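Local coordinates for protein phytase (Debaryomyces castellii, PDB 2GFI) that releases phosphate from phytate (inositol hexakisphosphate) by hydrolysis, as a 3-phytase of the histidine acid phosphatase family, at residues F280-Y285 and D355-P360; D290-N295 and D349-V354. One frame throughout, in Å; residues are numbered along the deposited sequence.

Interaction 1 (F280-Y285 and D355-P360); sequences FIQYSY and DYTPFP
Pro-358 lies with its CD over one face of the Tyr-285 ring, 3.5 Å from the ring centroid and 24° off the normal, the geometry of a CH-pi contact displaced toward the rim. CD comes nearest at Tyr-285 CZ (3.3 Å), while Pro-358 CG meets the hydroxyl end of the ring, 3.4 Å from Tyr-285 OH. CG of Tyr-285 stands anti to the backbone N (chi1 -175°), on a CB that already points toward the loop. Nearer the helix, Tyr-285 CB touches Thr-357 CG2 at 4.1 Å. One helical turn earlier, Ile-281 holds CG2, also anti to its backbone N, against Phe-359 CE1 at 3.6 Å; the two side chains cross at about a right angle. The polar ends find partners outside the pair of segments: Tyr-285 OH hydrogen-bonds to Pro-353 O, and Thr-357 OG1 to Tyr-226 OH. An alanine in place of this tyrosine would probably leave the Pro-358 ring without its aromatic platform and Pro-353 O without this hydroxyl partner. The contact joins helix 277-295 to the loop between helices 333-343 and 365-368. Gln-282 touches Tyr-230 of helix 229-241, whereas Phe-359 packs edge-to-face with Phe-49 and Phe-408 of the second subunit, placing this helix–loop junction beside a subunit interface.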
ATOM      1  N   PHE A 280      15.904  16.092   9.599  1.00 18.23           N
ATOM      2  CA  PHE A 280      14.986  16.534   8.564  1.00 17.86           C
ATOM      3  C   PHE A 280      13.902  17.417   9.134  1.00 17.99           C
ATOM      4  O   PHE A 280      13.526  18.426   8.535  1.00 18.92           O
ATOM      5  CB  PHE A 280      14.276  15.335   7.916  1.00 17.94           C
ATOM      6  CG  PHE A 280      15.096  14.600   6.935  1.00 16.18           C
ATOM      7  CD1 PHE A 280      15.514  15.213   5.763  1.00 17.76           C
ATOM      8  CD2 PHE A 280      15.403  13.264   7.147  1.00 16.23           C
ATOM      9  CE1 PHE A 280      16.286  14.503   4.815  1.00 16.99           C
ATOM     10  CE2 PHE A 280      16.162  12.554   6.236  1.00 17.31           C
ATOM     11  CZ  PHE A 280      16.611  13.179   5.061  1.00 17.42           C
ATOM     12  N   ILE A 281      13.354  17.030  10.282  1.00 17.98           N
ATOM     13  CA  ILE A 281      12.252  17.789  10.875  1.00 17.57           C
ATOM     14  C   ILE A 281      12.687  19.209  11.294  1.00 18.03           C
ATOM     15  O   ILE A 281      11.929  20.189  11.150  1.00 18.04           O
ATOM     16  CB  ILE A 281      11.666  16.978  12.051  1.00 17.52           C
ATOM     17  CG1 ILE A 281      10.867  15.778  11.519  1.00 16.97           C
ATOM     18  CG2 ILE A 281      10.848  17.845  12.947  1.00 16.68           C
ATOM     19  CD1 ILE A 281      10.544  14.705  12.593  1.00 17.59           C
ATOM     20  N   GLN A 282      13.915  19.330  11.795  1.00 18.38           N
ATOM     21  CA  GLN A 282      14.429  20.644  12.178  1.00 19.06           C
ATOM     22  C   GLN A 282      14.800  21.429  10.939  1.00 19.39           C
ATOM     23  O   GLN A 282      14.496  22.616  10.828  1.00 19.51           O
ATOM     24  CB  GLN A 282      15.627  20.515  13.107  1.00 19.39           C
ATOM     25  CG  GLN A 282      15.208  20.093  14.467  1.00 20.56           C
ATOM     26  CD  GLN A 282      16.362  19.569  15.262  1.00 21.27           C
ATOM     27  OE1 GLN A 282      16.811  18.440  15.036  1.00 26.12           O
ATOM     28  NE2 GLN A 282      16.846  20.364  16.190  1.00 19.87           N
ATOM     29  N   TYR A 283      15.442  20.753   9.983  1.00 19.78           N
ATOM     30  CA  TYR A 283      15.648  21.383   8.704  1.00 19.66           C
ATOM     31  C   TYR A 283      14.327  21.926   8.147  1.00 20.17           C
ATOM     32  O   TYR A 283      14.257  23.091   7.734  1.00 20.20           O
ATOM     33  CB  TYR A 283      16.269  20.454   7.679  1.00 18.46           C
ATOM     34  CG  TYR A 283      16.343  21.142   6.316  1.00 17.37           C
ATOM     35  CD1 TYR A 283      17.345  22.086   6.045  1.00 16.65           C
ATOM     36  CD2 TYR A 283      15.421  20.850   5.316  1.00 14.83           C
ATOM     37  CE1 TYR A 283      17.441  22.712   4.807  1.00 16.12           C
ATOM     38  CE2 TYR A 283      15.496  21.459   4.078  1.00 15.79           C
ATOM     39  CZ  TYR A 283      16.513  22.402   3.829  1.00 17.58           C
ATOM     40  OH  TYR A 283      16.607  23.008   2.606  1.00 18.01           O
ATOM     41  N   SER A 284      13.312  21.051   8.097  1.00 20.73           N
ATOM     42  CA  SER A 284      12.005  21.399   7.567  1.00 20.98           C
ATOM     43  C   SER A 284      11.457  22.640   8.230  1.00 20.97           C
ATOM     44  O   SER A 284      10.875  23.494   7.583  1.00 20.77           O
ATOM     45  CB  SER A 284      11.025  20.262   7.799  1.00 21.08           C
ATOM     46  OG  SER A 284       9.839  20.511   7.062  1.00 21.54           O
ATOM     47  N   TYR A 285      11.629  22.728   9.545  1.00 21.61           N
ATOM     48  CA  TYR A 285      11.050  23.846  10.263  1.00 21.14           C
ATOM     49  C   TYR A 285      11.829  25.128   9.996  1.00 22.06           C
ATOM     50  O   TYR A 285      11.233  26.219   9.982  1.00 22.43           O
ATOM     51  CB  TYR A 285      10.932  23.580  11.743  1.00 21.28           C
ATOM     52  CG  TYR A 285      10.215  24.710  12.425  1.00 21.01           C
ATOM     53  CD1 TYR A 285       8.940  25.055  12.038  1.00 20.63           C
ATOM     54  CD2 TYR A 285      10.848  25.480  13.415  1.00 20.54           C
ATOM     55  CE1 TYR A 285       8.296  26.112  12.632  1.00 23.29           C
ATOM     56  CE2 TYR A 285      10.212  26.529  14.021  1.00 19.39           C
ATOM     57  CZ  TYR A 285       8.936  26.838  13.626  1.00 20.92           C
ATOM     58  OH  TYR A 285       8.243  27.874  14.213  1.00 22.01           O
ATOM     59  N   ASP A 355      12.382  29.773  19.031  1.00 29.01           N
ATOM     60  CA  ASP A 355      13.205  29.351  20.161  1.00 30.06           C
ATOM     61  C   ASP A 355      12.913  27.902  20.539  1.00 28.54           C
ATOM     62  O   ASP A 355      13.507  27.345  21.441  1.00 27.91           O
ATOM     63  CB  ASP A 355      13.040  30.327  21.348  1.00 31.69           C
ATOM     64  CG  ASP A 355      11.591  30.391  21.861  1.00 36.64           C
ATOM     65  OD1 ASP A 355      10.622  30.408  21.033  1.00 43.16           O
ATOM     66  OD2 ASP A 355      11.315  30.421  23.084  1.00 42.66           O
ATOM     67  N   TYR A 356      12.010  27.273  19.801  1.00 27.88           N
ATOM     68  CA  TYR A 356      11.836  25.835  19.903  1.00 26.53           C
ATOM     69  C   TYR A 356      11.244  25.329  18.606  1.00 25.47           C
ATOM     70  O   TYR A 356      10.933  26.128  17.735  1.00 25.73           O
ATOM     71  CB  TYR A 356      10.932  25.496  21.095  1.00 26.70           C
ATOM     72  CG  TYR A 356       9.481  25.863  20.875  1.00 28.30           C
ATOM     73  CD1 TYR A 356       8.529  24.874  20.565  1.00 27.04           C
ATOM     74  CD2 TYR A 356       9.048  27.200  20.974  1.00 27.72           C
ATOM     75  CE1 TYR A 356       7.187  25.220  20.362  1.00 28.74           C
ATOM     76  CE2 TYR A 356       7.705  27.538  20.810  1.00 27.28           C
ATOM     77  CZ  TYR A 356       6.790  26.552  20.490  1.00 28.78           C
ATOM     78  OH  TYR A 356       5.466  26.887  20.319  1.00 30.92           O
ATOM     79  N   THR A 357      11.080  24.009  18.486  1.00 24.14           N
ATOM     80  CA  THR A 357      10.438  23.414  17.325  1.00 22.73           C
ATOM     81  C   THR A 357       8.994  23.048  17.699  1.00 22.67           C
ATOM     82  O   THR A 357       8.764  22.199  18.553  1.00 21.60           O
ATOM     83  CB  THR A 357      11.213  22.174  16.829  1.00 22.38           C
ATOM     84  OG1 THR A 357      12.593  22.509  16.684  1.00 21.88           O
ATOM     85  CG2 THR A 357      10.750  21.733  15.408  1.00 19.43           C
ATOM     86  N   PRO A 358       8.037  23.738  17.081  1.00 22.57           N
ATOM     87  CA  PRO A 358       6.620  23.429  17.280  1.00 22.97           C
ATOM     88  C   PRO A 358       6.224  22.179  16.510  1.00 23.14           C
ATOM     89  O   PRO A 358       6.786  21.900  15.445  1.00 23.20           O
ATOM     90  CB  PRO A 358       5.886  24.663  16.692  1.00 22.50           C
ATOM     91  CG  PRO A 358       6.829  25.188  15.665  1.00 22.52           C
ATOM     92  CD  PRO A 358       8.243  24.885  16.176  1.00 21.91           C
ATOM     93  N   PHE A 359       5.228  21.480  17.040  1.00 23.38           N
ATOM     94  CA  PHE A 359       4.641  20.334  16.410  1.00 23.89           C
ATOM     95  C   PHE A 359       3.121  20.493  16.532  1.00 24.98           C
ATOM     96  O   PHE A 359       2.580  20.545  17.658  1.00 25.98           O
ATOM     97  CB  PHE A 359       5.134  19.063  17.117  1.00 23.90           C
ATOM     98  CG  PHE A 359       6.575  18.779  16.890  1.00 22.65           C
ATOM     99  CD1 PHE A 359       6.974  17.999  15.806  1.00 21.76           C
ATOM    100  CD2 PHE A 359       7.548  19.313  17.745  1.00 22.20           C
ATOM    101  CE1 PHE A 359       8.328  17.755  15.572  1.00 22.02           C
ATOM    102  CE2 PHE A 359       8.909  19.078  17.524  1.00 20.50           C
ATOM    103  CZ  PHE A 359       9.296  18.294  16.444  1.00 21.97           C
ATOM    104  N   PRO A 360       2.424  20.608  15.398  1.00 25.06           N
ATOM    105  CA  PRO A 360       3.046  20.602  14.064  1.00 25.02           C
ATOM    106  C   PRO A 360       3.625  21.995  13.810  1.00 25.02           C
ATOM    107  O   PRO A 360       3.495  22.860  14.651  1.00 25.56           O
ATOM    108  CB  PRO A 360       1.848  20.350  13.137  1.00 25.06           C
ATOM    109  CG  PRO A 360       0.700  21.161  13.851  1.00 25.02           C
ATOM    110  CD  PRO A 360       0.965  20.832  15.343  1.00 24.43           C
TER

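Interaction 2 (D290-N295 and D349-V354); sequences DDYYSN and DEDLPV
Tyr-292 and Tyr-293, consecutive on the helix, each send a phenol hydroxyl to the loop as a hydrogen-bond donor, but to acceptors of different kinds. Tyr-292 OH donates to Asp-351 OD1 over 2.6 Å, using the anti lone pair of that oxygen, with ring and carboxylate planes 67° apart. Tyr-293 OH donates to the backbone oxygen Leu-352 O, also over 2.6 Å; it lies in the carbonyl plane on a lone pair, with a C=O...O angle of 137°. The two rings leave the helix differently: Tyr-292 CG is anti to the backbone N, Tyr-293 CG anti to the carbonyl carbon (chi1 -78°). Leu-352 supplies the apolar part of the contact. Its CD1 makes a CH-pi contact over the centre of the Tyr-292 ring, 3.8 Å from the centroid, and its CB touches Tyr-293 CE2 at 4.1 Å. Within the helix, Asp-290 O accepts from both Ser-294 N (2.9 Å) and Ser-294 OG (2.5 Å), which approach from opposite faces of its carbonyl plane. Further along, Asn-295 ND2 is satisfied by Glu-337 OE2 of helix 333-343. Two hydrogen bonds from adjacent tyrosines thus fix the loop against the helix end: one hydroxyl meets the carboxylate of exposed Asp-351, the other a backbone carbonyl of buried Leu-352, and the O-H pointing at OD1 would probably stabilise the carboxylate's negative charge.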
ATOM      1  N   ASP A 290      11.753  30.463   7.543  1.00 25.15           N
ATOM      2  CA  ASP A 290      12.189  31.331   6.483  1.00 26.97           C
ATOM      3  C   ASP A 290      11.028  31.709   5.550  1.00 27.65           C
ATOM      4  O   ASP A 290      10.818  32.877   5.255  1.00 27.31           O
ATOM      5  CB  ASP A 290      13.317  30.664   5.714  1.00 27.58           C
ATOM      6  CG  ASP A 290      13.842  31.524   4.615  1.00 31.09           C
ATOM      7  OD1 ASP A 290      13.916  32.754   4.827  1.00 36.24           O
ATOM      8  OD2 ASP A 290      14.189  31.080   3.494  1.00 34.94           O
ATOM      9  N   ASP A 291      10.255  30.732   5.079  1.00 28.34           N
ATOM     10  CA  ASP A 291       9.166  31.079   4.162  1.00 28.20           C
ATOM     11  C   ASP A 291       8.015  31.763   4.849  1.00 27.50           C
ATOM     12  O   ASP A 291       7.370  32.610   4.245  1.00 28.26           O
ATOM     13  CB  ASP A 291       8.675  29.869   3.399  1.00 28.83           C
ATOM     14  CG  ASP A 291       9.737  29.291   2.509  1.00 31.13           C
ATOM     15  OD1 ASP A 291      10.643  30.040   2.062  1.00 31.22           O
ATOM     16  OD2 ASP A 291       9.753  28.082   2.213  1.00 34.12           O
ATOM     17  N   TYR A 292       7.741  31.418   6.102  1.00 26.26           N
ATOM     18  CA  TYR A 292       6.679  32.123   6.793  1.00 25.63           C
ATOM     19  C   TYR A 292       7.023  33.611   6.913  1.00 25.61           C
ATOM     20  O   TYR A 292       6.182  34.464   6.632  1.00 25.12           O
ATOM     21  CB  TYR A 292       6.358  31.543   8.165  1.00 24.94           C
ATOM     22  CG  TYR A 292       5.384  32.438   8.913  1.00 24.98           C
ATOM     23  CD1 TYR A 292       4.008  32.384   8.636  1.00 23.63           C
ATOM     24  CD2 TYR A 292       5.838  33.366   9.859  1.00 23.24           C
ATOM     25  CE1 TYR A 292       3.100  33.202   9.298  1.00 23.35           C
ATOM     26  CE2 TYR A 292       4.946  34.193  10.526  1.00 23.18           C
ATOM     27  CZ  TYR A 292       3.574  34.106  10.238  1.00 25.23           C
ATOM     28  OH  TYR A 292       2.678  34.928  10.874  1.00 25.22           O
ATOM     29  N   TYR A 293       8.267  33.906   7.279  1.00 25.18           N
ATOM     30  CA  TYR A 293       8.677  35.283   7.556  1.00 25.86           C
ATOM     31  C   TYR A 293       9.042  36.099   6.321  1.00 26.21           C
ATOM     32  O   TYR A 293       9.091  37.334   6.369  1.00 26.68           O
ATOM     33  CB  TYR A 293       9.813  35.326   8.583  1.00 24.97           C
ATOM     34  CG  TYR A 293       9.332  35.128   9.989  1.00 24.97           C
ATOM     35  CD1 TYR A 293       8.670  36.163  10.657  1.00 24.30           C
ATOM     36  CD2 TYR A 293       9.512  33.886  10.658  1.00 23.25           C
ATOM     37  CE1 TYR A 293       8.207  35.998  11.937  1.00 24.14           C
ATOM     38  CE2 TYR A 293       9.053  33.707  11.940  1.00 21.87           C
ATOM     39  CZ  TYR A 293       8.405  34.777  12.579  1.00 25.07           C
ATOM     40  OH  TYR A 293       7.952  34.669  13.853  1.00 24.41           O
ATOM     41  N   SER A 294       9.297  35.401   5.226  1.00 25.83           N
ATOM     42  CA  SER A 294       9.645  36.034   3.970  1.00 25.46           C
ATOM     43  C   SER A 294       8.465  36.125   3.028  1.00 25.74           C
ATOM     44  O   SER A 294       8.244  37.159   2.417  1.00 26.01           O
ATOM     45  CB  SER A 294      10.769  35.246   3.306  1.00 24.86           C
ATOM     46  OG  SER A 294      11.755  35.031   4.284  1.00 24.56           O
ATOM     47  N   ASN A 295       7.714  35.030   2.909  1.00 25.79           N
ATOM     48  CA  ASN A 295       6.690  34.906   1.871  1.00 25.84           C
ATOM     49  C   ASN A 295       5.266  34.837   2.374  1.00 25.68           C
ATOM     50  O   ASN A 295       4.352  34.699   1.572  1.00 25.34           O
ATOM     51  CB  ASN A 295       6.922  33.662   1.021  1.00 25.58           C
ATOM     52  CG  ASN A 295       8.340  33.532   0.546  1.00 26.18           C
ATOM     53  OD1 ASN A 295       8.998  34.526   0.272  1.00 27.01           O
ATOM     54  ND2 ASN A 295       8.817  32.283   0.427  1.00 24.77           N
ATOM     55  N   ASP A 349      -2.419  31.922  13.264  1.00 34.40           N
ATOM     56  CA  ASP A 349      -2.872  33.170  13.907  1.00 36.92           C
ATOM     57  C   ASP A 349      -1.733  34.059  14.329  1.00 37.21           C
ATOM     58  O   ASP A 349      -1.840  35.298  14.301  1.00 37.29           O
ATOM     59  CB  ASP A 349      -3.664  32.855  15.166  1.00 38.21           C
ATOM     60  CG  ASP A 349      -5.039  32.308  14.861  1.00 41.25           C
ATOM     61  OD1 ASP A 349      -5.611  32.685  13.796  1.00 43.06           O
ATOM     62  OD2 ASP A 349      -5.608  31.502  15.643  1.00 45.12           O
ATOM     63  N   GLU A 350      -0.658  33.408  14.768  1.00 37.44           N
ATOM     64  CA  GLU A 350       0.516  34.098  15.265  1.00 38.33           C
ATOM     65  C   GLU A 350       1.779  33.725  14.491  1.00 35.58           C
ATOM     66  O   GLU A 350       1.847  32.698  13.821  1.00 34.69           O
ATOM     67  CB  GLU A 350       0.687  33.907  16.790  1.00 38.04           C
ATOM     68  CG  GLU A 350       0.294  32.538  17.337  1.00 41.40           C
ATOM     69  CD  GLU A 350       0.651  32.325  18.824  1.00 42.58           C
ATOM     70  OE1 GLU A 350       1.052  33.326  19.522  1.00 50.20           O
ATOM     71  OE2 GLU A 350       0.541  31.139  19.310  1.00 49.15           O
ATOM     72  N   ASP A 351       2.759  34.613  14.587  1.00 33.92           N
ATOM     73  CA  ASP A 351       4.081  34.403  14.064  1.00 32.32           C
ATOM     74  C   ASP A 351       4.698  33.145  14.647  1.00 31.00           C
ATOM     75  O   ASP A 351       4.433  32.788  15.790  1.00 31.67           O
ATOM     76  CB  ASP A 351       4.938  35.633  14.354  1.00 32.19           C
ATOM     77  CG  ASP A 351       4.547  36.830  13.480  1.00 33.05           C
ATOM     78  OD1 ASP A 351       3.762  36.691  12.497  1.00 29.88           O
ATOM     79  OD2 ASP A 351       4.992  37.969  13.706  1.00 35.90           O
ATOM     80  N   LEU A 352       5.495  32.467  13.832  1.00 28.88           N
ATOM     81  CA  LEU A 352       6.101  31.214  14.202  1.00 27.13           C
ATOM     82  C   LEU A 352       7.155  31.441  15.270  1.00 26.75           C
ATOM     83  O   LEU A 352       7.872  32.436  15.228  1.00 26.95           O
ATOM     84  CB  LEU A 352       6.708  30.546  12.962  1.00 26.34           C
ATOM     85  CG  LEU A 352       5.784  29.554  12.248  1.00 25.60           C
ATOM     86  CD1 LEU A 352       4.423  30.193  11.855  1.00 24.42           C
ATOM     87  CD2 LEU A 352       6.480  28.976  11.025  1.00 25.68           C
ATOM     88  N   PRO A 353       7.248  30.539  16.237  1.00 26.49           N
ATOM     89  CA  PRO A 353       8.298  30.639  17.224  1.00 26.10           C
ATOM     90  C   PRO A 353       9.619  30.230  16.593  1.00 26.77           C
ATOM     91  O   PRO A 353       9.634  29.483  15.605  1.00 26.10           O
ATOM     92  CB  PRO A 353       7.874  29.626  18.280  1.00 25.88           C
ATOM     93  CG  PRO A 353       7.097  28.567  17.497  1.00 25.72           C
ATOM     94  CD  PRO A 353       6.368  29.360  16.459  1.00 26.14           C
ATOM     95  N   VAL A 354      10.717  30.730  17.167  1.00 27.38           N
ATOM     96  CA  VAL A 354      12.069  30.414  16.714  1.00 27.87           C
ATOM     97  C   VAL A 354      12.861  29.701  17.797  1.00 28.55           C
ATOM     98  O   VAL A 354      13.887  29.081  17.524  1.00 28.95           O
ATOM     99  CB  VAL A 354      12.825  31.688  16.281  1.00 28.01           C
ATOM    100  CG1 VAL A 354      12.168  32.275  15.042  1.00 28.02           C
ATOM    101  CG2 VAL A 354      12.903  32.746  17.447  1.00 27.43           C
TER

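Overall arrangement
Both interactions hold helix 277-295 to the loop between helices 333-343 and 365-368, and interaction 2 is nested along the chain within the loop closed by interaction 1. Their centres are 12 Å apart, and they touch where the Tyr-285 hydroxyl meets Pro-353 and where Pro-358 CG packs on Pro-353 CG at 3.9 Å. Interaction 1 is partly buried and relies on apolar and CH-pi packing between its segments, with the second subunit alongside. Interaction 2 is a buried contact with an exposed acidic edge; its segments touch no other chain, and two phenol hydrogen bonds supplement the packing. Neither lies at an annotated site.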